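Local coordinates for protein ribose transcriptional regulator (Enterococcus faecium DO, PDB 4RK1) that binds ribose between the two lobes of its sugar-binding domain and, as a LacI-family regulator, probably controls transcription by binding DNA, at residues E58-G63 against Q86-I91; V92-K97 against P137-A142; G198-L203 against E226-K231. All coordinates share one frame; numbering follows the deposited sequence. Where two conformers were deposited one is given.

Interaction 1: residues E58-G63 against Q86-I91; sequences ELTRRG and QGRPFI
The Schellman motif that ends helix 55-61 is where Arg88 grips Thr60. Arg88 NH1 donates to Thr60 O over 2.9 Å; the N-H...O angle of 154° is fairly straight, and the donor lies in the carbonyl plane on a lone pair. The same oxygen accepts the backbone N-H of Gly63, whose positive phi closes the motif, so two protein donors hold one carbonyl at the helix C-terminus. Water 1 adds a bridge, donating to Thr60 O and accepting from Arg88 NH2 at 3.1 Å. Arg88 reaches this spot because its chain bends at chi2 (-60°), and NE also makes a weak bond to Gln86 O. NH1 also bonds Val64 O, just beyond the motif. In the parallel sheet of this lobe, strands 66-69 and 90-93 are neighbours connected through helix 76-84, and the contact joins the C-terminal end of helix 55-61 to the loop between helix 76-84 and strand 90-93. The Thr60 methyl supplies the van der Waals contact: CG2, anti to the backbone N, lies over one face of the Arg88 guanidinium, offset toward its rim, with NH1 3.6 Å away. The same methyl meets Gln86 CG at 3.6 Å. Thr60 OG1 turns back to bond Leu56 O within its own helix. Elsewhere on this helix end, Glu58 is bridged by Arg61 and, just past the helix, Arg62, near the second subunit.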
loop_
_atom_site.group_PDB
_atom_site.type_symbol
_atom_site.label_atom_id
_atom_site.label_comp_id
_atom_site.label_asym_id
_atom_site.label_seq_id
_atom_site.Cartn_x
_atom_site.Cartn_y
_atom_site.Cartn_z
ATOM N N GLU B 58 -5.019 6.404 24.442
ATOM C CA GLU B 58 -6.374 6.461 23.915
ATOM C C GLU B 58 -6.902 5.051 23.616
ATOM O O GLU B 58 -8.012 4.715 24.000
ATOM C CB GLU B 58 -6.417 7.349 22.665
ATOM C CG GLU B 58 -7.764 7.422 21.956
ATOM C CD GLU B 58 -8.899 7.968 22.820
ATOM O OE1 GLU B 58 -8.635 8.702 23.798
ATOM O OE2 GLU B 58 -10.070 7.661 22.508
ATOM N N LEU B 59 -6.115 4.237 22.923
ATOM C CA LEU B 59 -6.565 2.897 22.543
ATOM C C LEU B 59 -6.775 1.992 23.757
ATOM O O LEU B 59 -7.714 1.200 23.791
ATOM C CB LEU B 59 -5.581 2.269 21.553
ATOM C CG LEU B 59 -5.557 2.899 20.150
ATOM C CD1 LEU B 59 -4.670 2.084 19.224
ATOM C CD2 LEU B 59 -6.958 3.009 19.576
ATOM N N THR B 60 -5.909 2.134 24.759
ATOM C CA THR B 60 -6.072 1.431 26.026
ATOM C C THR B 60 -7.383 1.819 26.701
ATOM O O THR B 60 -8.126 0.939 27.130
ATOM C CB THR B 60 -4.862 1.682 26.952
ATOM O OG1 THR B 60 -3.674 1.223 26.296
ATOM C CG2 THR B 60 -5.007 0.939 28.284
ATOM N N ARG B 61 -7.685 3.120 26.747
ATOM C CA ARG B 61 -8.968 3.604 27.285
ATOM C C ARG B 61 -10.157 3.050 26.510
ATOM O O ARG B 61 -11.199 2.782 27.092
ATOM C CB ARG B 61 -9.039 5.135 27.298
ATOM C CG ARG B 61 -8.262 5.790 28.436
ATOM C CD ARG B 61 -8.653 7.251 28.602
ATOM N NE ARG B 61 -8.265 8.039 27.435
ATOM C CZ ARG B 61 -7.119 8.705 27.298
ATOM N NH1 ARG B 61 -6.206 8.714 28.266
ATOM N NH2 ARG B 61 -6.882 9.378 26.173
ATOM N N ARG B 62 -9.989 2.852 25.207
ATOM C CA ARG B 62 -11.051 2.271 24.383
ATOM C C ARG B 62 -11.203 0.754 24.605
ATOM O O ARG B 62 -12.030 0.123 23.960
ATOM C CB ARG B 62 -10.805 2.563 22.890
ATOM C CG ARG B 62 -10.670 4.038 22.493
ATOM C CD ARG B 62 -12.003 4.746 22.271
ATOM N NE ARG B 62 -12.809 4.764 23.490
ATOM C CZ ARG B 62 -12.605 5.564 24.539
ATOM N NH1 ARG B 62 -13.410 5.485 25.595
ATOM N NH2 ARG B 62 -11.613 6.441 24.550
ATOM N N GLY B 63 -10.405 0.161 25.496
ATOM C CA GLY B 63 -10.537 -1.260 25.811
ATOM C C GLY B 63 -9.903 -2.203 24.800
ATOM O O GLY B 63 -10.275 -3.368 24.728
ATOM N N GLN B 86 -2.528 -1.827 32.628
ATOM C CA GLN B 86 -3.884 -2.302 32.341
ATOM C C GLN B 86 -3.942 -3.739 31.858
ATOM O O GLN B 86 -4.991 -4.178 31.389
ATOM C CB GLN B 86 -4.578 -1.379 31.331
ATOM C CG GLN B 86 -4.649 0.081 31.770
ATOM C CD GLN B 86 -5.377 0.261 33.092
ATOM O OE1 GLN B 86 -6.331 -0.454 33.390
ATOM N NE2 GLN B 86 -4.929 1.215 33.886
ATOM N N GLY B 87 -2.821 -4.460 31.949
ATOM C CA GLY B 87 -2.784 -5.883 31.603
ATOM C C GLY B 87 -3.121 -6.189 30.151
ATOM O O GLY B 87 -3.798 -7.174 29.867
ATOM N N ARG B 88 -2.663 -5.341 29.234
ATOM C CA ARG B 88 -2.861 -5.572 27.795
ATOM C C ARG B 88 -1.564 -6.164 27.225
ATOM O O ARG B 88 -0.538 -5.472 27.154
ATOM C CB ARG B 88 -3.211 -4.266 27.070
ATOM C CG ARG B 88 -4.288 -3.418 27.741
ATOM C CD ARG B 88 -5.628 -4.142 27.875
ATOM N NE ARG B 88 -6.505 -3.386 28.773
ATOM C CZ ARG B 88 -7.187 -2.291 28.442
ATOM N NH1 ARG B 88 -7.156 -1.804 27.199
ATOM N NH2 ARG B 88 -7.926 -1.684 29.363
ATOM N N PRO B 89 -1.589 -7.452 26.849
ATOM C CA PRO B 89 -0.368 -8.055 26.336
ATOM C C PRO B 89 -0.000 -7.494 24.968
ATOM O O PRO B 89 -0.859 -6.954 24.268
ATOM C CB PRO B 89 -0.731 -9.536 26.216
ATOM C CG PRO B 89 -2.204 -9.545 26.031
ATOM C CD PRO B 89 -2.712 -8.409 26.859
ATOM N N PHE B 90 1.272 -7.594 24.607
ATOM C CA PHE B 90 1.719 -7.070 23.328
ATOM C C PHE B 90 2.885 -7.835 22.733
ATOM O O PHE B 90 3.622 -8.531 23.438
ATOM C CB PHE B 90 2.058 -5.579 23.443
ATOM C CG PHE B 90 3.214 -5.286 24.352
ATOM C CD1 PHE B 90 3.043 -5.263 25.731
ATOM C CD2 PHE B 90 4.475 -5.039 23.836
ATOM C CE1 PHE B 90 4.109 -5.000 26.572
ATOM C CE2 PHE B 90 5.549 -4.773 24.674
ATOM C CZ PHE B 90 5.366 -4.769 26.046
ATOM N N ILE B 91 3.018 -7.694 21.415
ATOM C CA ILE B 91 4.084 -8.277 20.635
ATOM C C ILE B 91 4.883 -7.134 20.057
ATOM O O ILE B 91 4.307 -6.118 19.687
ATOM C CB ILE B 91 3.551 -9.098 19.443
ATOM C CG1 ILE B 91 2.495 -10.108 19.892
ATOM C CG2 ILE B 91 4.696 -9.796 18.728
ATOM C CD1 ILE B 91 2.976 -11.104 20.920
HETATM O O HOH W 1 -10.349 0.217 29.206
#

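Interaction 2: residues V92-K97 against P137-A142; sequences VLDQKK and PENVHA. With RIB (alpha-D-ribofuranose), chain K.
The ribose pocket lies at this contact, where Asp94, Gln95 and Asn139 gather round the sugar's O1. Asn139 ND2 donates to ribose O1 at 2.8 Å, nearly straight at 164°. Asp94 CG lies anti to the backbone N (chi1 -155°), carrying the carboxylate to two sugar hydroxyls: O2 gives its proton to OD1 at 2.6 Å and O1 to OD2 at 2.7 Å. Gln95 NE2 donates to O1 at 3.2 Å and, weakly, to O4. O1 is thus gripped by three side chains, acting as donor to one and acceptor from two, which limits its rotation. Between the protein segments no direct hydrogen bond forms: Asn139 ND2 is 3.4 Å from Asp94 OD1, but the angle is poor. Contact there is by packing. The extended Gln95 chain crosses Pro137, its CD 3.6 Å from Pro137 CG, while its CG lies beside Asn139 OD1, with the two amide planes 42° apart. That buried OD1 has no polar partner in the model. Water 2 ties the backbones, donating to Gln95 O at 2.7 Å and accepting from Glu138 N. Asp220, Arg143, Asn192 and Gln237 also bond the ribose. Asp94 and Gln95 occupy a type II' turn after strand 90-93, with Phe21 and Phe22 of helix 20-33 against Asp94; Asn139 belongs to the first turn of helix 138-153, whose N-cap position is Pro137.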
loop_
_atom_site.group_PDB
_atom_site.type_symbol
_atom_site.label_atom_id
_atom_site.label_comp_id
_atom_site.label_asym_id
_atom_site.label_seq_id
_atom_site.Cartn_x
_atom_site.Cartn_y
_atom_site.Cartn_z
ATOM N N VAL B 92 6.199 -7.309 19.968
ATOM C CA VAL B 92 7.068 -6.320 19.333
ATOM C C VAL B 92 7.744 -6.955 18.131
ATOM O O VAL B 92 8.026 -8.146 18.113
ATOM C CB VAL B 92 8.149 -5.752 20.288
ATOM C CG1 VAL B 92 7.503 -5.038 21.460
ATOM C CG2 VAL B 92 9.083 -6.844 20.788
ATOM N N LEU B 93 7.995 -6.149 17.118
ATOM C CA LEU B 93 8.685 -6.623 15.949
ATOM C C LEU B 93 9.240 -5.451 15.174
ATOM O O LEU B 93 8.994 -4.289 15.506
ATOM C CB LEU B 93 7.739 -7.417 15.055
ATOM C CG LEU B 93 6.537 -6.712 14.433
ATOM C CD1 LEU B 93 6.124 -7.431 13.160
ATOM C CD2 LEU B 93 5.354 -6.656 15.376
ATOM N N ASP B 94 9.987 -5.788 14.135
ATOM C CA ASP B 94 10.384 -4.838 13.113
ATOM C C ASP B 94 11.185 -3.668 13.685
ATOM O O ASP B 94 12.283 -3.906 14.188
ATOM C CB ASP B 94 9.171 -4.395 12.285
ATOM C CG ASP B 94 9.572 -3.939 10.901
ATOM O OD1 ASP B 94 10.159 -4.753 10.158
ATOM O OD2 ASP B 94 9.343 -2.766 10.575
ATOM N N GLN B 95 10.671 -2.435 13.633
ATOM C CA GLN B 95 11.440 -1.277 14.106
ATOM C C GLN B 95 11.408 -1.103 15.631
ATOM O O GLN B 95 12.179 -0.316 16.178
ATOM C CB GLN B 95 10.969 0.015 13.411
ATOM C CG GLN B 95 10.960 -0.075 11.886
ATOM C CD GLN B 95 10.741 1.252 11.164
ATOM O OE1 GLN B 95 10.733 2.318 11.765
ATOM N NE2 GLN B 95 10.578 1.181 9.853
ATOM N N LYS B 96 10.524 -1.831 16.315
ATOM C CA LYS B 96 10.356 -1.682 17.770
ATOM C C LYS B 96 11.320 -2.566 18.574
ATOM O O LYS B 96 11.386 -3.778 18.357
ATOM C CB LYS B 96 8.914 -2.018 18.153
ATOM C CG LYS B 96 8.618 -2.006 19.646
ATOM C CD LYS B 96 8.676 -0.591 20.211
ATOM C CE LYS B 96 8.535 -0.600 21.723
ATOM N NZ LYS B 96 9.862 -0.659 22.366
ATOM N N LYS B 97 12.031 -1.967 19.528
ATOM C CA LYS B 97 12.984 -2.695 20.367
ATOM C C LYS B 97 12.261 -3.612 21.345
ATOM O O LYS B 97 11.098 -3.385 21.676
ATOM C CB LYS B 97 13.893 -1.734 21.146
ATOM C CG LYS B 97 13.212 -0.966 22.274
ATOM C CD LYS B 97 14.210 -0.486 23.315
ATOM C CE LYS B 97 13.496 0.143 24.502
ATOM N NZ LYS B 97 14.268 0.028 25.771
ATOM N N PRO B 137 16.131 2.911 11.498
ATOM C CA PRO B 137 15.793 2.107 12.670
ATOM C C PRO B 137 16.777 0.945 12.848
ATOM O O PRO B 137 17.518 0.618 11.922
ATOM C CB PRO B 137 14.378 1.606 12.354
ATOM C CG PRO B 137 14.304 1.609 10.872
ATOM C CD PRO B 137 15.140 2.764 10.418
ATOM N N GLU B 138 16.778 0.334 14.028
ATOM C CA GLU B 138 17.798 -0.658 14.398
ATOM C C GLU B 138 17.799 -1.891 13.482
ATOM O O GLU B 138 18.848 -2.439 13.191
ATOM C CB GLU B 138 17.636 -1.072 15.874
ATOM C CG GLU B 138 18.493 -2.255 16.332
ATOM C CD GLU B 138 19.986 -2.055 16.110
ATOM O OE1 GLU B 138 20.493 -0.957 16.417
ATOM O OE2 GLU B 138 20.655 -3.005 15.637
ATOM N N ASN B 139 16.631 -2.322 13.026
ATOM C CA ASN B 139 16.567 -3.454 12.110
ATOM C C ASN B 139 17.229 -3.127 10.772
ATOM O O ASN B 139 17.941 -3.962 10.191
ATOM C CB ASN B 139 15.120 -3.958 11.928
ATOM C CG ASN B 139 14.170 -2.897 11.404
ATOM O OD1 ASN B 139 14.237 -1.737 11.799
ATOM N ND2 ASN B 139 13.261 -3.302 10.513
ATOM N N VAL B 140 17.015 -1.901 10.302
ATOM C CA VAL B 140 17.624 -1.444 9.065
ATOM C C VAL B 140 19.129 -1.309 9.268
ATOM O O VAL B 140 19.914 -1.670 8.391
ATOM C CB VAL B 140 16.984 -0.126 8.574
ATOM C CG1 VAL B 140 17.787 0.495 7.442
ATOM C CG2 VAL B 140 15.551 -0.379 8.111
ATOM N N HIS B 141 19.528 -0.792 10.427
ATOM C CA HIS B 141 20.945 -0.681 10.761
ATOM C C HIS B 141 21.623 -2.054 10.701
ATOM O O HIS B 141 22.727 -2.181 10.198
ATOM C CB HIS B 141 21.101 -0.071 12.150
ATOM C CG HIS B 141 22.509 -0.051 12.649
ATOM N ND1 HIS B 141 23.483 0.749 12.092
ATOM C CD2 HIS B 141 23.105 -0.726 13.661
ATOM C CE1 HIS B 141 24.621 0.563 12.737
ATOM N NE2 HIS B 141 24.418 -0.328 13.693
ATOM N N ALA B 142 20.947 -3.085 11.203
ATOM C CA ALA B 142 21.503 -4.426 11.182
ATOM C C ALA B 142 21.714 -4.932 9.754
ATOM O O ALA B 142 22.676 -5.658 9.500
ATOM C CB ALA B 142 20.631 -5.384 11.975
HETATM O O5 RIB K . 9.954 -1.653 3.716
HETATM C C5 RIB K . 9.753 -0.969 4.960
HETATM C C4 RIB K . 10.857 -1.352 5.841
HETATM O O4 RIB K . 10.717 -0.738 7.134
HETATM C C3 RIB K . 10.695 -2.864 5.858
HETATM O O3 RIB K . 11.907 -3.377 5.338
HETATM C C2 RIB K . 10.384 -3.172 7.308
HETATM O O2 RIB K . 11.181 -4.222 7.830
HETATM C C1 RIB K . 10.456 -1.819 8.047
HETATM O O1 RIB K . 11.364 -1.831 9.131
HETATM O O HOH W 2 14.539 1.009 15.749
#

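Interaction 3: residues G198-L203 against E226-K231; sequences GLYRGL and EYIKPK
Tyr200 makes the polar link of this contact through its hydroxyl, which donates to Pro230 O over 2.7 Å. The C=O...O angle is 142°, and the donor stands above the carbonyl plane, off the lone pairs. Relative to the ring, by contrast, Pro230 O lies at the edge, near its plane. The ring is carried out from the helix with CG anti to the carbonyl carbon (chi1 -88°), a direction that takes it toward 226-231. Helix 193-205 follows strand 187-190 in the Rossmann-like lobe of the periplasmic-binding-protein fold, whereas 226-231 belongs to the irregular connection from strand 215-218 to strand 233-236; Tyr200 therefore spans from a helix to a loop between two adjacent strands. Apolar contact reaches the ring from two residues. Ile228 CD1 sits over one face in a CH-pi interaction, 3.8 Å from the centroid and 27° off the normal, displaced toward CE2, which it approaches to 3.4 Å. Pro230 follows a cis peptide bond, and from the other side of the ring plane its CD approaches Tyr200 CE2 to 3.8 Å. Ile210 and Ser275 also touch the Tyr200 side chain. Charged and subunit contacts lie beside this packing: Lys231 NZ forms a salt bridge with Glu205 of the second subunit, and Ile228 packs on Met224 of that subunit.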
loop_
_atom_site.group_PDB
_atom_site.type_symbol
_atom_site.label_atom_id
_atom_site.label_comp_id
_atom_site.label_asym_id
_atom_site.label_seq_id
_atom_site.Cartn_x
_atom_site.Cartn_y
_atom_site.Cartn_z
ATOM N N GLY B 198 11.986 4.060 -6.547
ATOM C CA GLY B 198 12.425 5.445 -6.734
ATOM C C GLY B 198 13.616 5.581 -7.651
ATOM O O GLY B 198 13.627 6.436 -8.541
ATOM N N LEU B 199 14.610 4.719 -7.450
ATOM C CA LEU B 199 15.790 4.685 -8.301
ATOM C C LEU B 199 15.463 4.297 -9.725
ATOM O O LEU B 199 16.002 4.881 -10.663
ATOM C CB LEU B 199 16.841 3.724 -7.752
ATOM C CG LEU B 199 17.637 4.207 -6.544
ATOM C CD1 LEU B 199 18.486 3.056 -6.022
ATOM C CD2 LEU B 199 18.507 5.399 -6.908
ATOM N N TYR B 200 14.595 3.308 -9.901
ATOM C CA TYR B 200 14.180 2.945 -11.246
ATOM C C TYR B 200 13.669 4.175 -11.983
ATOM O O TYR B 200 14.042 4.415 -13.124
ATOM C CB TYR B 200 13.070 1.903 -11.235
ATOM C CG TYR B 200 13.482 0.446 -11.211
ATOM C CD1 TYR B 200 14.389 -0.044 -10.281
ATOM C CD2 TYR B 200 12.888 -0.464 -12.083
ATOM C CE1 TYR B 200 14.724 -1.391 -10.243
ATOM C CE2 TYR B 200 13.203 -1.804 -12.046
ATOM C CZ TYR B 200 14.112 -2.270 -11.120
ATOM O OH TYR B 200 14.422 -3.609 -11.096
ATOM N N ARG B 201 12.792 4.935 -11.332
ATOM C CA ARG B 201 12.203 6.098 -11.956
ATOM C C ARG B 201 13.277 7.125 -12.307
ATOM O O ARG B 201 13.329 7.604 -13.434
ATOM C CB ARG B 201 11.146 6.732 -11.054
ATOM C CG ARG B 201 10.509 7.970 -11.670
ATOM C CD ARG B 201 9.613 8.692 -10.682
ATOM N NE ARG B 201 9.165 9.970 -11.212
ATOM C CZ ARG B 201 8.406 10.840 -10.550
ATOM N NH1 ARG B 201 7.993 10.578 -9.318
ATOM N NH2 ARG B 201 8.062 11.984 -11.128
ATOM N N GLY B 202 14.123 7.458 -11.339
ATOM C CA GLY B 202 15.203 8.406 -11.566
ATOM C C GLY B 202 16.117 7.995 -12.703
ATOM O O GLY B 202 16.472 8.811 -13.552
ATOM N N LEU B 203 16.488 6.722 -12.749
ATOM C CA LEU B 203 17.414 6.248 -13.781
ATOM C C LEU B 203 16.777 6.224 -15.156
ATOM O O LEU B 203 17.407 6.618 -16.150
ATOM C CB LEU B 203 17.970 4.869 -13.426
ATOM C CG LEU B 203 18.898 4.907 -12.218
ATOM C CD1 LEU B 203 19.201 3.498 -11.750
ATOM C CD2 LEU B 203 20.179 5.670 -12.533
ATOM N N GLU B 226 7.659 -7.935 -8.791
ATOM C CA GLU B 226 7.404 -8.775 -9.956
ATOM C C GLU B 226 6.643 -8.071 -11.081
ATOM O O GLU B 226 6.430 -8.657 -12.138
ATOM C CB GLU B 226 6.659 -10.047 -9.516
ATOM C CG GLU B 226 7.505 -10.911 -8.591
ATOM C CD GLU B 226 7.047 -12.352 -8.508
ATOM O OE1 GLU B 226 5.836 -12.592 -8.340
ATOM O OE2 GLU B 226 7.910 -13.244 -8.605
ATOM N N TYR B 227 6.223 -6.830 -10.849
ATOM C CA TYR B 227 5.428 -6.094 -11.810
ATOM C C TYR B 227 6.210 -4.986 -12.499
ATOM O O TYR B 227 5.746 -4.443 -13.482
ATOM C CB TYR B 227 4.157 -5.540 -11.143
ATOM C CG TYR B 227 3.217 -6.644 -10.721
ATOM C CD1 TYR B 227 3.435 -7.355 -9.551
ATOM C CD2 TYR B 227 2.125 -7.003 -11.512
ATOM C CE1 TYR B 227 2.598 -8.391 -9.167
ATOM C CE2 TYR B 227 1.290 -8.038 -11.136
ATOM C CZ TYR B 227 1.523 -8.724 -9.967
ATOM O OH TYR B 227 0.673 -9.754 -9.607
ATOM N N ILE B 228 7.378 -4.633 -11.977
ATOM C CA ILE B 228 8.242 -3.689 -12.678
ATOM C C ILE B 228 9.180 -4.422 -13.622
ATOM O O ILE B 228 9.295 -5.644 -13.576
ATOM C CB ILE B 228 9.052 -2.798 -11.712
ATOM C CG1 ILE B 228 9.941 -3.646 -10.786
ATOM C CG2 ILE B 228 8.112 -1.901 -10.934
ATOM C CD1 ILE B 228 10.777 -2.815 -9.848
ATOM N N LYS B 229 9.855 -3.658 -14.474
ATOM C CA LYS B 229 10.732 -4.224 -15.498
ATOM C C LYS B 229 12.031 -3.419 -15.529
ATOM O O LYS B 229 11.993 -2.209 -15.684
ATOM C CB LYS B 229 10.029 -4.195 -16.862
ATOM C CG LYS B 229 10.833 -4.789 -18.003
ATOM C CD LYS B 229 9.964 -4.981 -19.233
ATOM C CE LYS B 229 10.796 -5.167 -20.492
ATOM N NZ LYS B 229 9.975 -5.710 -21.611
ATOM N N PRO B 230 13.178 -4.064 -15.336
ATOM C CA PRO B 230 13.270 -5.488 -15.040
ATOM C C PRO B 230 12.741 -5.810 -13.638
ATOM O O PRO B 230 12.759 -4.945 -12.748
ATOM C CB PRO B 230 14.780 -5.741 -15.100
ATOM C CG PRO B 230 15.373 -4.449 -14.643
ATOM C CD PRO B 230 14.484 -3.388 -15.210
ATOM N N LYS B 231 12.319 -7.055 -13.436
ATOM C CA LYS B 231 11.902 -7.497 -12.118
ATOM C C LYS B 231 13.053 -7.359 -11.125
ATOM O O LYS B 231 14.210 -7.660 -11.434
ATOM C CB LYS B 231 11.401 -8.922 -12.148
ATOM C CG LYS B 231 10.130 -9.147 -12.960
ATOM C CD LYS B 231 9.872 -10.646 -13.061
ATOM C CE LYS B 231 8.430 -11.010 -13.344
ATOM N NZ LYS B 231 7.896 -10.376 -14.566
#

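How the interactions relate
Interactions 1 and 2 share strand 90-93: the loop before it takes part in the first, and the turn after it in the second, with centres 22 Å apart. All three contacts are partly buried. Interaction 2 lies near the middle of the chain, its centre about 8 Å from the chain's own; interactions 1 and 3 lie farther out, on opposite sides of that centre, and both reach the second subunit. In the pocket, the polar groups turn to the ligand and the protein segments bond through water. Farther out, one direct bond to a backbone carbonyl joins each pair, from a guanidinium in interaction 1 and a phenol in interaction 3, with a methyl over the flat group in each case.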